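Local atomic coordinates of endonuclease 2 (Arabidopsis thaliana, PDB entry 4CXP), a protein that cleaves RNA and single-stranded DNA, and double-stranded DNA less well, into 5'-phosphorylated products with the help of divalent metal ions. Residues A[179-184]-A[245-250]; A[191-196]-A[250-255]. One frame throughout, in Å; residues are numbered along the deposited sequence. Where two conformers were deposited one is given.

Contact 1: residues A[179-184]-A[245-250]; sequences DALKKN and QRLAQG. With NAG (2-acetamido-2-deoxy-beta-D-glucopyranose), chain D.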
loop_
_atom_site.group_PDB
_atom_site.type_symbol
_atom_site.label_atom_id
_atom_site.label_comp_id
_atom_site.label_asym_id
_atom_site.label_seq_id
_atom_site.Cartn_x
_atom_site.Cartn_y
_atom_site.Cartn_z
ATOM N N ASP A 179 -0.853 9.311 -14.332
ATOM C CA ASP A 179 -1.620 9.406 -15.547
ATOM C C ASP A 179 -1.496 8.141 -16.377
ATOM O O ASP A 179 -2.462 7.651 -16.950
ATOM C CB ASP A 179 -1.196 10.650 -16.344
ATOM C CG ASP A 179 -1.596 11.967 -15.648
ATOM O OD1 ASP A 179 -2.402 11.943 -14.698
ATOM O OD2 ASP A 179 -1.064 13.026 -16.037
ATOM N N ALA A 180 -0.300 7.563 -16.426
ATOM C CA ALA A 180 -0.076 6.353 -17.189
ATOM C C ALA A 180 -0.791 5.153 -16.551
ATOM O O ALA A 180 -1.339 4.294 -17.251
ATOM C CB ALA A 180 1.415 6.088 -17.334
ATOM N N LEU A 181 -0.779 5.081 -15.226
ATOM C CA LEU A 181 -1.523 4.037 -14.524
ATOM C C LEU A 181 -3.021 4.161 -14.775
ATOM O O LEU A 181 -3.692 3.162 -15.026
ATOM C CB LEU A 181 -1.203 4.056 -13.033
ATOM C CG LEU A 181 0.208 3.651 -12.655
ATOM C CD1 LEU A 181 0.516 4.033 -11.237
ATOM C CD2 LEU A 181 0.425 2.166 -12.877
ATOM N N LYS A 182 -3.553 5.373 -14.704
ATOM C CA LYS A 182 -4.976 5.585 -14.959
ATOM C C LYS A 182 -5.353 5.177 -16.373
ATOM O O LYS A 182 -6.385 4.543 -16.602
ATOM C CB LYS A 182 -5.352 7.037 -14.690
ATOM C CG LYS A 182 -5.362 7.390 -13.215
ATOM C CD LYS A 182 -5.504 8.880 -12.964
ATOM C CE LYS A 182 -6.874 9.419 -13.246
ATOM N NZ LYS A 182 -6.774 10.870 -12.928
ATOM N N LYS A 183 -4.520 5.512 -17.352
ATOM C CA LYS A 183 -4.801 5.102 -18.714
ATOM C C LYS A 183 -4.817 3.584 -18.836
ATOM O O LYS A 183 -5.687 3.030 -19.508
ATOM C CB LYS A 183 -3.811 5.738 -19.682
ATOM C CG LYS A 183 -4.078 7.233 -19.865
ATOM C CD LYS A 183 -3.212 7.890 -20.926
ATOM C CE LYS A 183 -3.484 9.388 -20.994
ATOM N NZ LYS A 183 -2.931 10.110 -19.814
ATOM N N ASN A 184 -3.876 2.905 -18.198
ATOM C CA ASN A 184 -3.852 1.456 -18.283
ATOM C C ASN A 184 -5.013 0.786 -17.543
ATOM O O ASN A 184 -5.519 -0.226 -17.983
ATOM C CB ASN A 184 -2.509 0.920 -17.815
ATOM C CG ASN A 184 -1.444 1.052 -18.879
ATOM O OD1 ASN A 184 -1.716 1.503 -19.987
ATOM N ND2 ASN A 184 -0.223 0.653 -18.546
ATOM N N GLN A 245 1.513 -2.612 -11.023
ATOM C CA GLN A 245 0.345 -3.430 -10.704
ATOM C C GLN A 245 -0.132 -3.166 -9.278
ATOM O O GLN A 245 -1.325 -2.988 -9.043
ATOM C CB GLN A 245 0.694 -4.901 -10.874
ATOM C CG GLN A 245 -0.458 -5.872 -10.607
ATOM C CD GLN A 245 0.062 -7.210 -10.167
ATOM O OE1 GLN A 245 0.711 -7.914 -10.933
ATOM N NE2 GLN A 245 -0.182 -7.548 -8.910
ATOM N N ARG A 246 0.789 -3.188 -8.326
ATOM C CA ARG A 246 0.410 -3.032 -6.935
ATOM C C ARG A 246 -0.085 -1.645 -6.601
ATOM O O ARG A 246 -1.007 -1.493 -5.800
ATOM C CB ARG A 246 1.572 -3.421 -6.016
ATOM C CG ARG A 246 2.028 -4.871 -6.113
ATOM C CD ARG A 246 0.926 -5.894 -5.882
ATOM N NE ARG A 246 0.591 -5.990 -4.469
ATOM C CZ ARG A 246 -0.383 -6.766 -3.992
ATOM N NH1 ARG A 246 -1.281 -7.290 -4.812
ATOM N NH2 ARG A 246 -0.427 -7.009 -2.695
ATOM N N LEU A 247 0.490 -0.612 -7.225
ATOM C CA LEU A 247 -0.003 0.740 -7.049
ATOM C C LEU A 247 -1.413 0.895 -7.623
ATOM O O LEU A 247 -2.290 1.496 -7.007
ATOM C CB LEU A 247 0.950 1.751 -7.675
ATOM C CG LEU A 247 2.347 1.842 -7.065
ATOM C CD1 LEU A 247 3.231 2.752 -7.910
ATOM C CD2 LEU A 247 2.328 2.302 -5.621
ATOM N N ALA A 248 -1.627 0.350 -8.815
ATOM C CA ALA A 248 -2.941 0.412 -9.448
ATOM C C ALA A 248 -3.970 -0.366 -8.623
ATOM O O ALA A 248 -5.072 0.117 -8.396
ATOM C CB ALA A 248 -2.858 -0.113 -10.852
ATOM N N GLN A 249 -3.616 -1.571 -8.181
ATOM C CA GLN A 249 -4.498 -2.351 -7.336
ATOM C C GLN A 249 -4.839 -1.578 -6.065
ATOM O O GLN A 249 -5.997 -1.538 -5.644
ATOM C CB GLN A 249 -3.857 -3.683 -6.973
ATOM C CG GLN A 249 -3.927 -4.720 -8.065
ATOM C CD GLN A 249 -3.181 -5.991 -7.717
ATOM O OE1 GLN A 249 -2.055 -5.943 -7.239
ATOM N NE2 GLN A 249 -3.793 -7.129 -7.960
ATOM N N GLY A 250 -3.832 -0.992 -5.431
ATOM C CA GLY A 250 -4.083 -0.249 -4.215
ATOM C C GLY A 250 -5.066 0.894 -4.424
ATOM O O GLY A 250 -5.958 1.099 -3.612
HETATM C C1 NAG D . 0.836 0.690 -19.545
HETATM C C2 NAG D . 2.210 0.572 -18.893
HETATM C C3 NAG D . 3.285 0.510 -19.967
HETATM C C4 NAG D . 2.981 -0.613 -20.943
HETATM C C5 NAG D . 1.555 -0.492 -21.466
HETATM C C6 NAG D . 1.137 -1.653 -22.360
HETATM C C7 NAG D . 2.096 1.616 -16.704
HETATM C C8 NAG D . 2.388 2.809 -15.851
HETATM N N2 NAG D . 2.456 1.666 -17.978
HETATM O O3 NAG D . 4.552 0.336 -19.361
HETATM O O4 NAG D . 3.911 -0.538 -22.006
HETATM O O5 NAG D . 0.654 -0.450 -20.372
HETATM O O6 NAG D . 1.250 -2.873 -21.663
HETATM O O7 NAG D . 1.486 0.649 -16.225
#
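Leu181 carries the apolar part of this contact, reaching helix 245-250 with both methyls. CD1 lies 4.3 Å from CB of Leu247, and CD2 is 4.5 Å from CB of Ala248, so each branch meets a different residue. These separations, and only 120 Å² buried, mark a light touch between the segments. Leu181 CG stands anti to the carbonyl carbon (chi1 -68°), which directs the fork at the other helix.

A covalent link adds the sugar: Asn184 ND2 is bonded to C1 of N-acetylglucosamine at 1.5 Å. The acetamido methyl C8 folds back onto the same helix, 3.6 Å from Leu181 CD2 and 3.7 Å from Ala180 CB.

Side-chain hydrogen bonds form inside 245-250 and none spans the gap. Gln249 OE1 accepts from Gln245 NE2 at 3.0 Å, nearly straight at 170°, and from Arg246 NH1 at 2.9 Å; the donors approach opposite faces of its amide plane, and Arg246 also forms a salt bridge with Glu212.

In this largely helical S1/P1 nuclease fold, helices 176-187 and 233-262 meet beside helix 3-15, whose Ile8 and Ile12 touch Leu181 and whose Ile9 touches Leu247. Leu247 also touches the zinc ligand Trp1, beside that metal site.

Contact 2: residues A[191-196]-A[250-255]; sequences DQVKRW and GGVRLA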
loop_
_atom_site.group_PDB
_atom_site.type_symbol
_atom_site.label_atom_id
_atom_site.label_comp_id
_atom_site.label_asym_id
_atom_site.label_seq_id
_atom_site.Cartn_x
_atom_site.Cartn_y
_atom_site.Cartn_z
ATOM N N ASP A 191 -10.591 -5.783 -17.468
ATOM C CA ASP A 191 -11.182 -7.004 -16.934
ATOM C C ASP A 191 -10.632 -7.327 -15.545
ATOM O O ASP A 191 -11.375 -7.692 -14.630
ATOM C CB ASP A 191 -10.956 -8.196 -17.880
ATOM C CG ASP A 191 -11.725 -8.099 -19.190
ATOM O OD1 ASP A 191 -12.450 -7.117 -19.421
ATOM O OD2 ASP A 191 -11.560 -9.022 -20.000
ATOM N N GLN A 192 -9.329 -7.203 -15.384
ATOM C CA GLN A 192 -8.695 -7.417 -14.086
ATOM C C GLN A 192 -9.181 -6.446 -13.037
ATOM O O GLN A 192 -9.413 -6.808 -11.882
ATOM C CB GLN A 192 -7.197 -7.250 -14.214
ATOM C CG GLN A 192 -6.515 -8.367 -14.951
ATOM C CD GLN A 192 -5.145 -7.922 -15.339
ATOM O OE1 GLN A 192 -4.216 -8.043 -14.553
ATOM N NE2 GLN A 192 -5.044 -7.227 -16.456
ATOM N N VAL A 193 -9.332 -5.175 -13.430
ATOM C CA VAL A 193 -9.790 -4.148 -12.508
ATOM C C VAL A 193 -11.122 -4.539 -11.876
ATOM O O VAL A 193 -11.355 -4.305 -10.690
ATOM C CB VAL A 193 -9.844 -2.779 -13.230
ATOM C CG1 VAL A 193 -10.656 -1.747 -12.471
ATOM C CG2 VAL A 193 -8.437 -2.261 -13.469
ATOM N N LYS A 194 -12.027 -5.115 -12.670
ATOM C CA LYS A 194 -13.306 -5.559 -12.124
ATOM C C LYS A 194 -13.102 -6.577 -11.009
ATOM O O LYS A 194 -13.801 -6.547 -9.995
ATOM C CB LYS A 194 -14.216 -6.108 -13.224
ATOM C CG LYS A 194 -14.644 -5.048 -14.218
ATOM C CD LYS A 194 -15.570 -5.488 -15.320
ATOM C CE LYS A 194 -15.929 -4.321 -16.235
ATOM N N ARG A 195 -12.170 -7.498 -11.196
ATOM C CA ARG A 195 -11.865 -8.446 -10.125
ATOM C C ARG A 195 -11.181 -7.776 -8.933
ATOM O O ARG A 195 -11.450 -8.122 -7.783
ATOM C CB ARG A 195 -11.015 -9.587 -10.651
ATOM C CG ARG A 195 -11.734 -10.422 -11.700
ATOM C CD ARG A 195 -11.025 -11.710 -11.988
ATOM N NE ARG A 195 -9.657 -11.561 -12.451
ATOM C CZ ARG A 195 -9.295 -11.449 -13.713
ATOM N NH1 ARG A 195 -10.197 -11.257 -14.675
ATOM N NH2 ARG A 195 -8.019 -11.455 -14.028
ATOM N N TRP A 196 -10.299 -6.815 -9.192
ATOM C CA TRP A 196 -9.651 -6.122 -8.103
ATOM C C TRP A 196 -10.655 -5.450 -7.177
ATOM O O TRP A 196 -10.445 -5.411 -5.980
ATOM C CB TRP A 196 -8.693 -5.050 -8.636
ATOM C CG TRP A 196 -7.553 -5.573 -9.463
ATOM C CD1 TRP A 196 -7.161 -6.872 -9.643
ATOM C CD2 TRP A 196 -6.657 -4.777 -10.240
ATOM N NE1 TRP A 196 -6.090 -6.929 -10.495
ATOM C CE2 TRP A 196 -5.755 -5.649 -10.870
ATOM C CE3 TRP A 196 -6.513 -3.402 -10.439
ATOM C CZ2 TRP A 196 -4.726 -5.178 -11.690
ATOM C CZ3 TRP A 196 -5.502 -2.944 -11.235
ATOM C CH2 TRP A 196 -4.629 -3.821 -11.858
ATOM N N GLY A 250 -3.832 -0.992 -5.431
ATOM C CA GLY A 250 -4.083 -0.249 -4.215
ATOM C C GLY A 250 -5.066 0.894 -4.424
ATOM O O GLY A 250 -5.958 1.099 -3.612
ATOM N N GLY A 251 -4.875 1.666 -5.488
ATOM C CA GLY A 251 -5.762 2.771 -5.758
ATOM C C GLY A 251 -7.184 2.333 -6.062
ATOM O O GLY A 251 -8.155 2.909 -5.579
ATOM N N VAL A 252 -7.303 1.306 -6.906
ATOM C CA VAL A 252 -8.598 0.771 -7.277
ATOM C C VAL A 252 -9.320 0.227 -6.041
ATOM O O VAL A 252 -10.521 0.459 -5.862
ATOM C CB VAL A 252 -8.423 -0.295 -8.378
ATOM C CG1 VAL A 252 -9.669 -1.136 -8.530
ATOM C CG2 VAL A 252 -8.054 0.348 -9.702
ATOM N N ARG A 253 -8.604 -0.506 -5.197
ATOM C CA ARG A 253 -9.210 -1.124 -4.038
ATOM C C ARG A 253 -9.521 -0.117 -2.945
ATOM O O ARG A 253 -10.530 -0.269 -2.257
ATOM C CB ARG A 253 -8.329 -2.268 -3.549
ATOM C CG ARG A 253 -8.406 -3.438 -4.505
ATOM C CD ARG A 253 -7.266 -4.389 -4.344
ATOM N NE ARG A 253 -7.515 -5.635 -5.053
ATOM C CZ ARG A 253 -6.620 -6.598 -5.175
ATOM N NH1 ARG A 253 -5.369 -6.390 -4.811
ATOM N NH2 ARG A 253 -6.954 -7.767 -5.702
ATOM N N LEU A 254 -8.695 0.906 -2.768
ATOM C CA LEU A 254 -9.034 1.943 -1.819
ATOM C C LEU A 254 -10.344 2.608 -2.220
ATOM O O LEU A 254 -11.248 2.772 -1.389
ATOM C CB LEU A 254 -7.907 2.955 -1.686
ATOM C CG LEU A 254 -8.191 4.129 -0.746
ATOM C CD1 LEU A 254 -8.622 3.690 0.642
ATOM C CD2 LEU A 254 -6.964 5.023 -0.678
ATOM N N ALA A 255 -10.487 2.973 -3.497
ATOM C CA ALA A 255 -11.730 3.596 -3.932
ATOM C C ALA A 255 -12.911 2.650 -3.777
ATOM O O ALA A 255 -13.986 3.066 -3.329
ATOM C CB ALA A 255 -11.633 4.065 -5.358
HETATM O O HOH W 1 -9.786 -8.572 -5.512
#
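Arg253 and Trp196 meet through matching first torsions: each CG is anti to its own carbonyl carbon, with chi1 at -72° in Arg253. The arginine chain then runs extended from CG to NE, which brings its guanidinium to the end of helix segment 191-196.

There NE donates to the backbone carbonyl O of Trp196 at 3.1 Å, with an N-H...O angle of 159°. The oxygen lies almost in the guanidinium plane, whereas the donor is tilted from the carbonyl plane. An arginine side chain thus joins the C-terminal helix to a backbone carbonyl near the end of helix 190-197. Trp196 CG lies over one face of the guanidinium. The two planes are too steeply inclined for a parallel stack, and NH2 stands obliquely to the indole, 4.0 Å from Trp196 CD1. A water extends the polar link, accepting from Arg253 NH2 at 3.0 Å and donating to Arg195 O at 2.9 Å. The guanidinium is further fixed by Glu212, in a salt bridge to NH1, and by a hydrogen bond from NH1 to His126 NE2.

Val252 supplies the apolar side. Its CG1 is 4.0 Å from Trp196 CB and 4.1 Å from Val193 CG1, while CG2 sits at the indole edge, 4.1 Å from CE3.

The segment axes approach to 9.7 Å and cross at -47°, joining helix 190-197 to helix 233-262 within the helical S1/P1 nuclease fold. Arg16 borders Val193 and Val252, and Leu254 packs on helices 3-15 and 111-124.

Both contacts pack a shorter helix against the long C-terminal helix 233-262, sharing Gly250, with centres about 9 Å apart. The residues that touch are buried in each, but contact 1 has a glycosylated asparagine at its margin, and its cross-helix packing is purely aliphatic. Contact 2 buries nearly twice the area, 227 against 120 Å², and adds a guanidinium-to-backbone hydrogen bond and an aromatic ring. Their helices, 176-187 and 190-197, follow one another in the chain. Trp196 bridges the two sites: its CZ3 is 3.9 Å from Ala248 CB. Arg246 and Arg253 bring NH1 groups within 4.2 Å, where Glu212 OE1 pairs with both.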